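NADH dehydrogenase (Methanothermobacter marburgensis, PDB 4R81) oxidises NADH and passes the electrons to quinones by way of bound flavin mononucleotide, as a cytosolic NAD(P)H:quinone oxidoreductase of flavodoxin-like fold. Local coordinates at the interface of chains A and B. Coordinates in Å, arbitrary orientation; residue numbers count along the deposited sequence, not the author numbering. Chains: chain A/B, NADH dehydrogenase.

Contact 1: the interface of chains A and B. Residues chain A 101, 154-155, 159-160; chain B 93-94, 148.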
ATOM      1  N   LYS A 101      -5.330   0.861   2.311  1.00 14.91           N
ATOM      2  CA  LYS A 101      -4.442  -0.272   2.565  1.00 15.23           C
ATOM      3  C   LYS A 101      -4.768  -0.861   3.927  1.00 16.29           C
ATOM      4  O   LYS A 101      -4.811  -2.085   4.089  1.00 15.85           O
ATOM      5  CB  LYS A 101      -2.966   0.142   2.519  1.00 15.92           C
ATOM      6  CG  LYS A 101      -1.975  -0.982   2.852  1.00 16.66           C
ATOM      7  CD  LYS A 101      -2.247  -2.240   2.015  1.00 15.01           C
ATOM      8  CE  LYS A 101      -1.088  -3.215   2.025  1.00 16.35           C
ATOM      9  NZ  LYS A 101      -0.766  -3.691   3.398  1.00 15.04           N
ATOM     10  N   SER A 154      -1.570  -7.219 -10.389  1.00 22.73           N
ATOM     11  CA  SER A 154      -1.127  -8.366  -9.587  1.00 20.48           C
ATOM     12  C   SER A 154      -1.509  -8.221  -8.117  1.00 20.64           C
ATOM     13  O   SER A 154      -1.941  -9.182  -7.473  1.00 22.47           O
ATOM     14  CB  SER A 154       0.389  -8.545  -9.693  1.00 22.53           C
ATOM     15  OG  SER A 154       0.757  -8.916 -11.008  1.00 26.88           O
ATOM     16  N   VAL A 155      -1.349  -7.013  -7.598  1.00 19.59           N
ATOM     17  CA  VAL A 155      -1.563  -6.753  -6.186  1.00 19.15           C
ATOM     18  C   VAL A 155      -3.044  -6.574  -5.846  1.00 19.84           C
ATOM     19  O   VAL A 155      -3.591  -7.277  -4.991  1.00 19.24           O
ATOM     20  CB  VAL A 155      -0.746  -5.521  -5.750  1.00 19.09           C
ATOM     21  CG1 VAL A 155      -1.086  -5.111  -4.317  1.00 19.36           C
ATOM     22  CG2 VAL A 155       0.741  -5.818  -5.878  1.00 21.59           C
ATOM     23  N   ASP A 159      -4.123 -10.516  -5.755  1.00 21.60           N
ATOM     24  CA  ASP A 159      -4.047 -10.935  -4.360  1.00 20.20           C
ATOM     25  C   ASP A 159      -5.234 -10.451  -3.531  1.00 19.95           C
ATOM     26  O   ASP A 159      -5.855 -11.225  -2.803  1.00 21.96           O
ATOM     27  CB  ASP A 159      -2.743 -10.445  -3.735  1.00 21.23           C
ATOM     28  CG  ASP A 159      -2.529 -10.978  -2.330  1.00 23.68           C
ATOM     29  OD1 ASP A 159      -2.771 -12.186  -2.105  1.00 27.46           O
ATOM     30  OD2 ASP A 159      -2.108 -10.194  -1.448  1.00 24.93           O
ATOM     31  N   ARG A 160      -5.547  -9.166  -3.634  1.00 19.49           N
ATOM     32  CA  ARG A 160      -6.517  -8.573  -2.719  1.00 18.16           C
ATOM     33  C   ARG A 160      -7.973  -8.832  -3.082  1.00 19.41           C
ATOM     34  O   ARG A 160      -8.853  -8.689  -2.236  1.00 21.61           O
ATOM     35  CB  ARG A 160      -6.272  -7.067  -2.579  1.00 17.77           C
ATOM     36  CG  ARG A 160      -5.008  -6.721  -1.832  1.00 18.34           C
ATOM     37  CD  ARG A 160      -4.760  -5.229  -1.842  1.00 18.05           C
ATOM     38  NE  ARG A 160      -3.380  -4.916  -1.473  1.00 17.42           N
ATOM     39  CZ  ARG A 160      -2.796  -3.733  -1.649  1.00 17.58           C
ATOM     40  NH1 ARG A 160      -3.472  -2.722  -2.178  1.00 18.00           N
ATOM     41  NH2 ARG A 160      -1.533  -3.565  -1.300  1.00 18.68           N
TER
ATOM     42  N   TRP B  93      -0.831  -8.210   2.476  1.00 16.12           N
ATOM     43  CA  TRP B  93      -1.613  -7.995   1.260  1.00 16.46           C
ATOM     44  C   TRP B  93      -0.754  -7.415   0.146  1.00 15.73           C
ATOM     45  O   TRP B  93      -1.144  -6.465  -0.546  1.00 17.08           O
ATOM     46  CB  TRP B  93      -2.873  -7.174   1.559  1.00 16.59           C
ATOM     47  CG  TRP B  93      -3.715  -7.974   2.487  1.00 16.42           C
ATOM     48  CD1 TRP B  93      -3.861  -7.797   3.834  1.00 17.90           C
ATOM     49  CD2 TRP B  93      -4.441  -9.160   2.155  1.00 17.76           C
ATOM     50  NE1 TRP B  93      -4.661  -8.786   4.352  1.00 18.86           N
ATOM     51  CE2 TRP B  93      -5.031  -9.633   3.339  1.00 18.26           C
ATOM     52  CE3 TRP B  93      -4.666  -9.858   0.961  1.00 19.39           C
ATOM     53  CZ2 TRP B  93      -5.830 -10.776   3.369  1.00 19.20           C
ATOM     54  CZ3 TRP B  93      -5.462 -10.986   0.992  1.00 19.32           C
ATOM     55  CH2 TRP B  93      -6.038 -11.433   2.187  1.00 19.63           C
ATOM     56  N   SER B  94       0.430  -8.017   0.015  1.00 14.85           N
ATOM     57  CA  SER B  94       1.368  -7.789  -1.089  1.00 16.47           C
ATOM     58  C   SER B  94       1.990  -6.398  -1.137  1.00 16.74           C
ATOM     59  O   SER B  94       2.543  -6.008  -2.163  1.00 18.12           O
ATOM     60  CB  SER B  94       0.747  -8.146  -2.443  1.00 17.64           C
ATOM     61  OG  SER B  94       0.317  -9.494  -2.460  1.00 19.67           O
ATOM     62  N   ILE B 148       4.023 -11.110  -7.592  1.00 18.60           N
ATOM     63  CA  ILE B 148       4.154 -10.248  -6.420  1.00 19.55           C
ATOM     64  C   ILE B 148       5.606  -9.807  -6.184  1.00 18.73           C
ATOM     65  O   ILE B 148       5.856  -8.656  -5.816  1.00 19.34           O
ATOM     66  CB  ILE B 148       3.528 -10.896  -5.160  1.00 20.72           C
ATOM     67  CG1 ILE B 148       2.026 -11.112  -5.381  1.00 20.66           C
ATOM     68  CG2 ILE B 148       3.720 -10.016  -3.940  1.00 21.02           C
ATOM     69  CD1 ILE B 148       1.284  -9.861  -5.804  1.00 21.44           C
TER
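A:Arg160 reaches across the dimer interface and takes the backbone carbonyl of B:Trp93, a residue of the FMN-binding loop after strand 84-90. The grip is side-on. NE lies 2.9 Å from B:Trp93 O, NH2 lies 3.0 Å from the same B:Trp93 O, and the oxygen sits almost in the guanidinium plane. An extended run from CG to NE delivers this edge, while A:Val155 CG1 and A:Lys101 CD lie over opposite faces of the guanidinium, both offset toward its rim, and help fix its rotation. Arginine suits the place because one planar, probably charged group can give two N-H to a carbonyl turned toward it. A leucine here has no N-H to offer, and B:Trp93 O would probably be left without these partners across the interface and its loop freer to shift. Next along helix 148-162, A:Asp159 carries its CG anti to the backbone N (chi1 -174°), which brings OD2 to within 2.7 Å of the hydroxyl B:Ser94 OG. A small serine lets the loop come this close. The same carboxylate lies off the CE3 rim of the B:Trp93 indole, the two side chains crossing at about a right angle with their planes 31° apart; CE3 is 3.5 Å from A:Asp159 OD2. Packing is looser toward A:Ser154 and B:Ile148, where A:Val155 CG2 is 4.1 Å from B:Ile148 CD1. At the tight end, B:Ser94 OG meets A:Asp159 OD2 from above the carboxylate plane, 60° out of it.

Contact 2: the interface of chains A and B. Residues chain A 92-94, 148; chain B 101, 155, 159-160.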
ATOM      1  N   TRP A  92      -1.382   6.682  -5.093  1.00 16.38           N
ATOM      2  CA  TRP A  92      -0.339   7.331  -4.299  1.00 15.77           C
ATOM      3  C   TRP A  92       0.838   6.380  -4.131  1.00 15.49           C
ATOM      4  O   TRP A  92       0.707   5.331  -3.494  1.00 16.38           O
ATOM      5  CB  TRP A  92      -0.849   7.733  -2.907  1.00 16.79           C
ATOM      6  CG  TRP A  92      -1.813   8.882  -2.882  1.00 16.03           C
ATOM      7  CD1 TRP A  92      -2.185   9.673  -3.933  1.00 17.36           C
ATOM      8  CD2 TRP A  92      -2.545   9.352  -1.744  1.00 16.82           C
ATOM      9  NE1 TRP A  92      -3.103  10.610  -3.514  1.00 17.78           N
ATOM     10  CE2 TRP A  92      -3.340  10.434  -2.176  1.00 18.11           C
ATOM     11  CE3 TRP A  92      -2.597   8.967  -0.398  1.00 15.68           C
ATOM     12  CZ2 TRP A  92      -4.184  11.137  -1.307  1.00 17.62           C
ATOM     13  CZ3 TRP A  92      -3.439   9.661   0.466  1.00 16.85           C
ATOM     14  CH2 TRP A  92      -4.229  10.731   0.002  1.00 17.96           C
ATOM     15  N   TRP A  93       1.990   6.742  -4.684  1.00 16.78           N
ATOM     16  CA  TRP A  93       3.175   5.882  -4.622  1.00 16.97           C
ATOM     17  C   TRP A  93       2.856   4.459  -5.085  1.00 16.91           C
ATOM     18  O   TRP A  93       3.264   3.460  -4.486  1.00 17.98           O
ATOM     19  CB  TRP A  93       3.876   5.984  -3.243  1.00 15.98           C
ATOM     20  CG  TRP A  93       4.250   7.428  -3.031  1.00 16.99           C
ATOM     21  CD1 TRP A  93       3.620   8.335  -2.232  1.00 18.44           C
ATOM     22  CD2 TRP A  93       5.268   8.154  -3.736  1.00 18.28           C
ATOM     23  NE1 TRP A  93       4.208   9.578  -2.368  1.00 17.46           N
ATOM     24  CE2 TRP A  93       5.221   9.491  -3.284  1.00 18.49           C
ATOM     25  CE3 TRP A  93       6.232   7.795  -4.682  1.00 19.78           C
ATOM     26  CZ2 TRP A  93       6.101  10.476  -3.757  1.00 17.64           C
ATOM     27  CZ3 TRP A  93       7.106   8.769  -5.149  1.00 19.46           C
ATOM     28  CH2 TRP A  93       7.041  10.092  -4.678  1.00 19.39           C
ATOM     29  N   SER A  94       2.105   4.414  -6.182  1.00 16.76           N
ATOM     30  CA  SER A  94       1.828   3.191  -6.920  1.00 17.01           C
ATOM     31  C   SER A  94       0.996   2.151  -6.177  1.00 17.38           C
ATOM     32  O   SER A  94       1.002   0.984  -6.544  1.00 19.15           O
ATOM     33  CB  SER A  94       3.127   2.587  -7.461  1.00 19.51           C
ATOM     34  OG  SER A  94       3.748   3.498  -8.356  1.00 21.49           O
ATOM     35  N   ILE A 148       4.160  -0.553 -13.829  1.00 23.42           N
ATOM     36  CA  ILE A 148       3.357  -0.218 -12.654  1.00 23.54           C
ATOM     37  C   ILE A 148       1.906  -0.715 -12.797  1.00 21.56           C
ATOM     38  O   ILE A 148       1.347  -1.270 -11.853  1.00 21.94           O
ATOM     39  CB  ILE A 148       3.411   1.292 -12.320  1.00 25.53           C
ATOM     40  CG1 ILE A 148       4.824   1.693 -11.888  1.00 26.66           C
ATOM     41  CG2 ILE A 148       2.438   1.630 -11.202  1.00 25.86           C
ATOM     42  CD1 ILE A 148       5.229   1.156 -10.521  1.00 26.61           C
TER
ATOM     43  N   LYS B 101       3.025   2.547   4.492  1.00 14.21           N
ATOM     44  CA  LYS B 101       2.507   3.163   3.272  1.00 14.93           C
ATOM     45  C   LYS B 101       2.244   4.646   3.509  1.00 16.64           C
ATOM     46  O   LYS B 101       2.586   5.491   2.681  1.00 16.40           O
ATOM     47  CB  LYS B 101       1.225   2.474   2.792  1.00 14.72           C
ATOM     48  CG  LYS B 101       0.631   3.099   1.536  1.00 16.34           C
ATOM     49  CD  LYS B 101       1.674   3.217   0.417  1.00 16.16           C
ATOM     50  CE  LYS B 101       1.049   3.562  -0.928  1.00 16.64           C
ATOM     51  NZ  LYS B 101       0.095   4.724  -0.889  1.00 16.28           N
ATOM     52  N   VAL B 155       7.331  -1.404  -7.506  1.00 18.51           N
ATOM     53  CA  VAL B 155       6.698  -0.406  -6.666  1.00 18.98           C
ATOM     54  C   VAL B 155       7.628   0.097  -5.566  1.00 18.74           C
ATOM     55  O   VAL B 155       7.845   1.304  -5.424  1.00 19.34           O
ATOM     56  CB  VAL B 155       5.380  -0.957  -6.065  1.00 19.00           C
ATOM     57  CG1 VAL B 155       4.829  -0.003  -5.034  1.00 18.98           C
ATOM     58  CG2 VAL B 155       4.346  -1.207  -7.164  1.00 21.16           C
ATOM     59  N   ASP B 159       9.555   2.663  -7.933  1.00 19.82           N
ATOM     60  CA  ASP B 159       8.804   3.903  -7.772  1.00 20.41           C
ATOM     61  C   ASP B 159       9.175   4.686  -6.503  1.00 19.31           C
ATOM     62  O   ASP B 159       9.384   5.897  -6.557  1.00 21.89           O
ATOM     63  CB  ASP B 159       7.307   3.595  -7.781  1.00 21.23           C
ATOM     64  CG  ASP B 159       6.459   4.833  -7.962  1.00 26.90           C
ATOM     65  OD1 ASP B 159       6.780   5.646  -8.859  1.00 28.67           O
ATOM     66  OD2 ASP B 159       5.460   4.990  -7.218  1.00 28.58           O
ATOM     67  N   ARG B 160       9.263   3.994  -5.371  1.00 17.49           N
ATOM     68  CA  ARG B 160       9.399   4.652  -4.067  1.00 16.73           C
ATOM     69  C   ARG B 160      10.833   4.938  -3.643  1.00 17.85           C
ATOM     70  O   ARG B 160      11.072   5.702  -2.704  1.00 19.51           O
ATOM     71  CB  ARG B 160       8.731   3.803  -2.980  1.00 16.24           C
ATOM     72  CG  ARG B 160       7.214   3.761  -3.098  1.00 15.84           C
ATOM     73  CD  ARG B 160       6.571   2.853  -2.063  1.00 15.69           C
ATOM     74  NE  ARG B 160       5.189   2.540  -2.432  1.00 16.28           N
ATOM     75  CZ  ARG B 160       4.473   1.540  -1.927  1.00 16.07           C
ATOM     76  NH1 ARG B 160       4.996   0.726  -1.015  1.00 17.14           N
ATOM     77  NH2 ARG B 160       3.233   1.345  -2.352  1.00 15.05           N
TER
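B:Arg160 and A:Trp93 meet through an edge: the guanidinium lies with NE and NH2 turned toward A:Trp93 O, and that oxygen sits at its rim, nearly in its plane. NE, 3.0 Å from A:Trp93 O, approaches in the carbonyl plane on a lone pair, whereas NH2 comes in tilted from that plane. Both N-H thus converge on one acceptor, from somewhat different directions. B:Lys101 CD and B:Val155 CG1 flank opposite faces of the guanidinium, and the branched valine fills its side with a methyl. B:Asp159 stands across A:Trp93 at about a right angle, its carboxylate turned 42° from the indole plane. Its OD2 lies 2.5 Å from A:Ser94 OG, a short bond that comes in steeply above the carboxylate plane. The serine hydroxyl points there because OG is anti to the carbonyl carbon (chi1 -61°), and A:Ser94 CB is left to rest against B:Val155 CG1 at 3.9 Å. B:Lys101 approaches from another direction. Its chain, bent at chi2 and chi4, brings NZ to 2.7 Å from A:Trp92 O, above the carbonyl plane. A long, flexible lysine suits a backbone oxygen that lies some way from helix 98-107. Together the residues of helix 98-107 and helix 148-162 hold the carbonyls of A:Trp92 and A:Trp93 and the hydroxyl of A:Ser94. Since that loop binds FMN, the partner subunit probably helps to shape the flavin pocket as well as the dimer.

Contact 3: the interface of chains A and B. Residues chain A 51-53, 56; chain B 12-14, 17.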
ATOM      1  N   LEU A  51      -3.584  -1.920  11.770  1.00 18.04           N
ATOM      2  CA  LEU A  51      -3.773  -3.199  12.447  1.00 18.51           C
ATOM      3  C   LEU A  51      -3.059  -3.113  13.789  1.00 18.37           C
ATOM      4  O   LEU A  51      -1.837  -2.939  13.831  1.00 19.61           O
ATOM      5  CB  LEU A  51      -3.164  -4.337  11.634  1.00 18.67           C
ATOM      6  CG  LEU A  51      -3.491  -5.744  12.135  1.00 18.71           C
ATOM      7  CD1 LEU A  51      -4.939  -6.053  11.837  1.00 19.69           C
ATOM      8  CD2 LEU A  51      -2.566  -6.782  11.507  1.00 19.59           C
ATOM      9  N   SER A  52      -3.811  -3.240  14.878  1.00 18.90           N
ATOM     10  CA  SER A  52      -3.244  -3.145  16.224  1.00 19.28           C
ATOM     11  C   SER A  52      -2.532  -4.427  16.656  1.00 20.56           C
ATOM     12  O   SER A  52      -2.659  -5.473  16.021  1.00 22.31           O
ATOM     13  CB  SER A  52      -4.342  -2.831  17.232  1.00 21.65           C
ATOM     14  OG  SER A  52      -5.213  -3.940  17.358  1.00 23.19           O
ATOM     15  N   GLN A  53      -1.788  -4.340  17.755  1.00 20.16           N
ATOM     16  CA  GLN A  53      -1.121  -5.512  18.307  1.00 21.77           C
ATOM     17  C   GLN A  53      -2.127  -6.621  18.621  1.00 21.95           C
ATOM     18  O   GLN A  53      -1.884  -7.796  18.318  1.00 20.84           O
ATOM     19  CB  GLN A  53      -0.317  -5.134  19.558  1.00 22.94           C
ATOM     20  CG  GLN A  53       0.145  -6.317  20.408  1.00 25.96           C
ATOM     21  CD  GLN A  53       1.121  -7.229  19.689  1.00 28.34           C
ATOM     22  OE1 GLN A  53       1.527  -6.962  18.556  1.00 27.87           O
ATOM     23  NE2 GLN A  53       1.509  -8.315  20.350  1.00 30.22           N
ATOM     24  N   TYR A  56      -3.378  -8.150  15.424  1.00 20.88           N
ATOM     25  CA  TYR A  56      -2.275  -8.920  14.861  1.00 21.79           C
ATOM     26  C   TYR A  56      -2.190 -10.302  15.500  1.00 23.54           C
ATOM     27  O   TYR A  56      -2.105 -11.318  14.800  1.00 23.77           O
ATOM     28  CB  TYR A  56      -0.950  -8.174  15.038  1.00 21.53           C
ATOM     29  CG  TYR A  56       0.251  -9.041  14.764  1.00 21.15           C
ATOM     30  CD1 TYR A  56       0.668  -9.293  13.464  1.00 20.87           C
ATOM     31  CD2 TYR A  56       0.956  -9.630  15.808  1.00 21.99           C
ATOM     32  CE1 TYR A  56       1.762 -10.097  13.211  1.00 21.45           C
ATOM     33  CE2 TYR A  56       2.049 -10.442  15.564  1.00 23.01           C
ATOM     34  CZ  TYR A  56       2.447 -10.669  14.265  1.00 23.20           C
ATOM     35  OH  TYR A  56       3.533 -11.475  14.017  1.00 23.87           O
TER
ATOM     36  N   HIS B  12       5.896  -2.469  12.539  1.00 14.45           N
ATOM     37  CA  HIS B  12       5.244  -3.643  13.111  1.00 15.48           C
ATOM     38  C   HIS B  12       4.653  -3.290  14.462  1.00 16.22           C
ATOM     39  O   HIS B  12       5.302  -2.610  15.258  1.00 17.34           O
ATOM     40  CB  HIS B  12       6.237  -4.800  13.262  1.00 15.86           C
ATOM     41  CG  HIS B  12       5.584  -6.142  13.379  1.00 16.11           C
ATOM     42  ND1 HIS B  12       4.854  -6.524  14.485  1.00 17.64           N
ATOM     43  CD2 HIS B  12       5.544  -7.191  12.523  1.00 16.17           C
ATOM     44  CE1 HIS B  12       4.388  -7.746  14.302  1.00 18.93           C
ATOM     45  NE2 HIS B  12       4.792  -8.174  13.119  1.00 17.18           N
ATOM     46  N   PRO B  13       3.418  -3.745  14.732  1.00 16.87           N
ATOM     47  CA  PRO B  13       2.783  -3.392  16.011  1.00 19.07           C
ATOM     48  C   PRO B  13       3.360  -4.098  17.237  1.00 20.11           C
ATOM     49  O   PRO B  13       3.187  -3.594  18.351  1.00 19.74           O
ATOM     50  CB  PRO B  13       1.325  -3.826  15.806  1.00 20.25           C
ATOM     51  CG  PRO B  13       1.397  -4.893  14.730  1.00 19.23           C
ATOM     52  CD  PRO B  13       2.468  -4.389  13.807  1.00 17.54           C
ATOM     53  N   SER B  14       4.029  -5.233  17.051  1.00 20.70           N
ATOM     54  CA  SER B  14       4.474  -6.050  18.191  1.00 21.57           C
ATOM     55  C   SER B  14       5.837  -5.647  18.729  1.00 24.03           C
ATOM     56  O   SER B  14       6.706  -5.230  17.965  1.00 25.22           O
ATOM     57  CB  SER B  14       4.564  -7.530  17.803  1.00 24.28           C
ATOM     58  OG  SER B  14       3.320  -8.059  17.409  1.00 26.30           O
ATOM     59  N   SER B  17       8.490 -10.005  17.375  1.00 22.37           N
ATOM     60  CA  SER B  17       7.998 -10.724  16.209  1.00 20.67           C
ATOM     61  C   SER B  17       9.210 -10.990  15.347  1.00 19.51           C
ATOM     62  O   SER B  17      10.315 -10.543  15.681  1.00 18.48           O
ATOM     63  CB  SER B  17       6.978  -9.890  15.435  1.00 21.52           C
ATOM     64  OG  SER B  17       7.616  -8.891  14.662  1.00 23.14           O
TER
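The loop joining strand 5-10 to helix 18-32, part of the FMN-binding site in this flavodoxin-like fold, sets B:His12 against A:Tyr56 at the start of helix 53-61. The two rings meet edge to face, with planes 78° apart. The CE1-NE2 edge of the imidazole points at one face of the phenol ring, toward its hydroxyl-bearing rim, and B:His12 CE1 is 3.5 Å from A:Tyr56 CZ. The tyrosine spreads this face over the loop because its CG is anti to the backbone N (chi1 167°). Within the loop, B:Ser14 N donates to B:His12 ND1 at 3.0 Å, nearly in the ring plane, which helps to fix the rotation of the imidazole. B:Ser17 OG lies over the centre of one imidazole face. An alanine in place of A:Tyr56 removes the phenol ring, and the B:His12 edge would probably lose its aromatic partner, with a gap opening beside B:His12 and B:Ser14 OG. The compact B:Pro13 packs its CG 4.0 Å from A:Tyr56 CB, its rigid ring suiting a loop that must keep its shape against the helix start. A:Gln53 OE1 also approaches B:Ser14 OG, but the modelled separation is too short to be trusted. The site thus lies where the loop leaving strand 5-10 in one subunit faces the first turn of helix 53-61 in the other.

Contact 4: the interface of chains A and B. Residues chain A 92-93, 95-97; chain B 101, 104-105.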
ATOM      1  N   TRP A  92      -1.382   6.682  -5.093  1.00 16.38           N
ATOM      2  CA  TRP A  92      -0.339   7.331  -4.299  1.00 15.77           C
ATOM      3  C   TRP A  92       0.838   6.380  -4.131  1.00 15.49           C
ATOM      4  O   TRP A  92       0.707   5.331  -3.494  1.00 16.38           O
ATOM      5  CB  TRP A  92      -0.849   7.733  -2.907  1.00 16.79           C
ATOM      6  CG  TRP A  92      -1.813   8.882  -2.882  1.00 16.03           C
ATOM      7  CD1 TRP A  92      -2.185   9.673  -3.933  1.00 17.36           C
ATOM      8  CD2 TRP A  92      -2.545   9.352  -1.744  1.00 16.82           C
ATOM      9  NE1 TRP A  92      -3.103  10.610  -3.514  1.00 17.78           N
ATOM     10  CE2 TRP A  92      -3.340  10.434  -2.176  1.00 18.11           C
ATOM     11  CE3 TRP A  92      -2.597   8.967  -0.398  1.00 15.68           C
ATOM     12  CZ2 TRP A  92      -4.184  11.137  -1.307  1.00 17.62           C
ATOM     13  CZ3 TRP A  92      -3.439   9.661   0.466  1.00 16.85           C
ATOM     14  CH2 TRP A  92      -4.229  10.731   0.002  1.00 17.96           C
ATOM     15  N   TRP A  93       1.990   6.742  -4.684  1.00 16.78           N
ATOM     16  CA  TRP A  93       3.175   5.882  -4.622  1.00 16.97           C
ATOM     17  C   TRP A  93       2.856   4.459  -5.085  1.00 16.91           C
ATOM     18  O   TRP A  93       3.264   3.460  -4.486  1.00 17.98           O
ATOM     19  CB  TRP A  93       3.876   5.984  -3.243  1.00 15.98           C
ATOM     20  CG  TRP A  93       4.250   7.428  -3.031  1.00 16.99           C
ATOM     21  CD1 TRP A  93       3.620   8.335  -2.232  1.00 18.44           C
ATOM     22  CD2 TRP A  93       5.268   8.154  -3.736  1.00 18.28           C
ATOM     23  NE1 TRP A  93       4.208   9.578  -2.368  1.00 17.46           N
ATOM     24  CE2 TRP A  93       5.221   9.491  -3.284  1.00 18.49           C
ATOM     25  CE3 TRP A  93       6.232   7.795  -4.682  1.00 19.78           C
ATOM     26  CZ2 TRP A  93       6.101  10.476  -3.757  1.00 17.64           C
ATOM     27  CZ3 TRP A  93       7.106   8.769  -5.149  1.00 19.46           C
ATOM     28  CH2 TRP A  93       7.041  10.092  -4.678  1.00 19.39           C
ATOM     29  N   ASP A  95       0.263   2.579  -5.151  1.00 17.20           N
ATOM     30  CA  ASP A  95      -0.718   1.711  -4.504  1.00 18.23           C
ATOM     31  C   ASP A  95      -1.797   2.609  -3.900  1.00 17.84           C
ATOM     32  O   ASP A  95      -1.754   3.831  -4.054  1.00 19.49           O
ATOM     33  CB  ASP A  95      -0.030   0.810  -3.463  1.00 18.51           C
ATOM     34  CG  ASP A  95      -0.913  -0.344  -2.968  1.00 21.71           C
ATOM     35  OD1 ASP A  95      -2.029  -0.565  -3.485  1.00 22.20           O
ATOM     36  OD2 ASP A  95      -0.471  -1.054  -2.040  1.00 25.50           O
ATOM     37  N   CYS A  96      -2.774   2.013  -3.235  1.00 18.31           N
ATOM     38  CA  CYS A  96      -3.823   2.842  -2.676  0.67 18.31           C
ATOM     39  C   CYS A  96      -3.350   3.668  -1.464  1.00 17.10           C
ATOM     40  O   CYS A  96      -2.274   3.431  -0.890  1.00 17.35           O
ATOM     41  CB  CYS A  96      -5.055   1.993  -2.358  0.67 18.65           C
ATOM     42  SG  CYS A  96      -4.678   0.701  -1.228  0.67 18.73           S
ATOM     43  N   PRO A  97      -4.131   4.703  -1.121  1.00 16.75           N
ATOM     44  CA  PRO A  97      -3.813   5.488   0.072  1.00 16.33           C
ATOM     45  C   PRO A  97      -3.709   4.574   1.277  1.00 15.51           C
ATOM     46  O   PRO A  97      -4.375   3.535   1.318  1.00 18.22           O
ATOM     47  CB  PRO A  97      -5.042   6.386   0.218  1.00 16.39           C
ATOM     48  CG  PRO A  97      -5.456   6.631  -1.191  1.00 17.22           C
ATOM     49  CD  PRO A  97      -5.263   5.293  -1.863  1.00 16.47           C
TER
ATOM     50  N   LYS B 101       3.025   2.547   4.492  1.00 14.21           N
ATOM     51  CA  LYS B 101       2.507   3.163   3.272  1.00 14.93           C
ATOM     52  C   LYS B 101       2.244   4.646   3.509  1.00 16.64           C
ATOM     53  O   LYS B 101       2.586   5.491   2.681  1.00 16.40           O
ATOM     54  CB  LYS B 101       1.225   2.474   2.792  1.00 14.72           C
ATOM     55  CG  LYS B 101       0.631   3.099   1.536  1.00 16.34           C
ATOM     56  CD  LYS B 101       1.674   3.217   0.417  1.00 16.16           C
ATOM     57  CE  LYS B 101       1.049   3.562  -0.928  1.00 16.64           C
ATOM     58  NZ  LYS B 101       0.095   4.724  -0.889  1.00 16.28           N
ATOM     59  N   PHE B 104       5.271   6.876   3.352  1.00 15.84           N
ATOM     60  CA  PHE B 104       5.551   7.351   1.996  1.00 15.19           C
ATOM     61  C   PHE B 104       4.598   8.473   1.584  1.00 15.69           C
ATOM     62  O   PHE B 104       5.035   9.517   1.084  1.00 16.81           O
ATOM     63  CB  PHE B 104       5.496   6.210   0.972  1.00 14.40           C
ATOM     64  CG  PHE B 104       6.655   5.248   1.086  1.00 14.01           C
ATOM     65  CD1 PHE B 104       7.938   5.636   0.725  1.00 15.37           C
ATOM     66  CD2 PHE B 104       6.464   3.961   1.575  1.00 15.31           C
ATOM     67  CE1 PHE B 104       9.015   4.749   0.845  1.00 15.64           C
ATOM     68  CE2 PHE B 104       7.532   3.070   1.700  1.00 14.94           C
ATOM     69  CZ  PHE B 104       8.811   3.466   1.327  1.00 14.03           C
ATOM     70  N   ASP B 105       3.302   8.266   1.801  1.00 16.63           N
ATOM     71  CA  ASP B 105       2.303   9.254   1.394  1.00 17.70           C
ATOM     72  C   ASP B 105       2.601  10.632   1.982  1.00 17.08           C
ATOM     73  O   ASP B 105       2.449  11.650   1.304  1.00 18.40           O
ATOM     74  CB  ASP B 105       0.901   8.852   1.860  1.00 16.82           C
ATOM     75  CG  ASP B 105       0.397   7.579   1.219  1.00 17.59           C
ATOM     76  OD1 ASP B 105       0.978   7.117   0.207  1.00 17.54           O
ATOM     77  OD2 ASP B 105      -0.608   7.037   1.735  1.00 17.82           O
TER
HETATM   78  O   HOH W   1       3.634  12.123  -1.163  1.00 18.61           O
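The ammonium nitrogen B:Lys101 NZ is gripped from both subunits: it donates to A:Cys96 O at 2.7 Å, to the A:Trp92 carbonyl, and to its own neighbour B:Asp105 OD1 at 2.8 Å. Lysine suits the spot because a tetrahedral ammonium nitrogen can serve acceptors lying in different directions. B:Asp105, one helical turn further along helix 98-107, receives NZ on the syn lone pair of OD1 in a salt bridge that should steady the lysine. The A:Cys96 carbonyl is met from above its plane, 46° out. The B:Asp105 carboxylate is wedged between two indoles. Its plane stands 77° from the A:Trp92 ring, whose CE3 lies 3.5 Å from B:Asp105 OD2, but is nearly coplanar with A:Trp93, which has OD1 at its edge. Next to it along the same edge, the indole NE1 meets a water at 2.9 Å, in the ring plane, and that water lies 2.8 Å from B:Asp105 O, bridging the subunits. On the loop side, A:Cys96 N donates to A:Asp95 OD1 at 2.7 Å, which probably helps present the A:Cys96 carbonyl to the lysine. The cluster ties helix 98-107 to the 92-97 loop of the other subunit and, as A:Trp93 binds FMN, probably steadies one wall of the flavin site.

Contact 1 and contact 2 are twins with the chains exchanged, their C-alpha centres about 13 Å apart across the two-fold axis. Contact 4 lies about 6 Å from contact 2, and the two share A:Trp92, A:Trp93 and B:Lys101, so together they form one continuous clasp on the 92-97 loop. Contact 3 stands apart, about 19 Å from contact 1, 23 Å from contact 2 and 20 Å from contact 4, and pairs helix 53-61 with another flavin-binding loop. All four involve residues of the FMN pocket, which suggests that dimer formation and completion of the active sites go together.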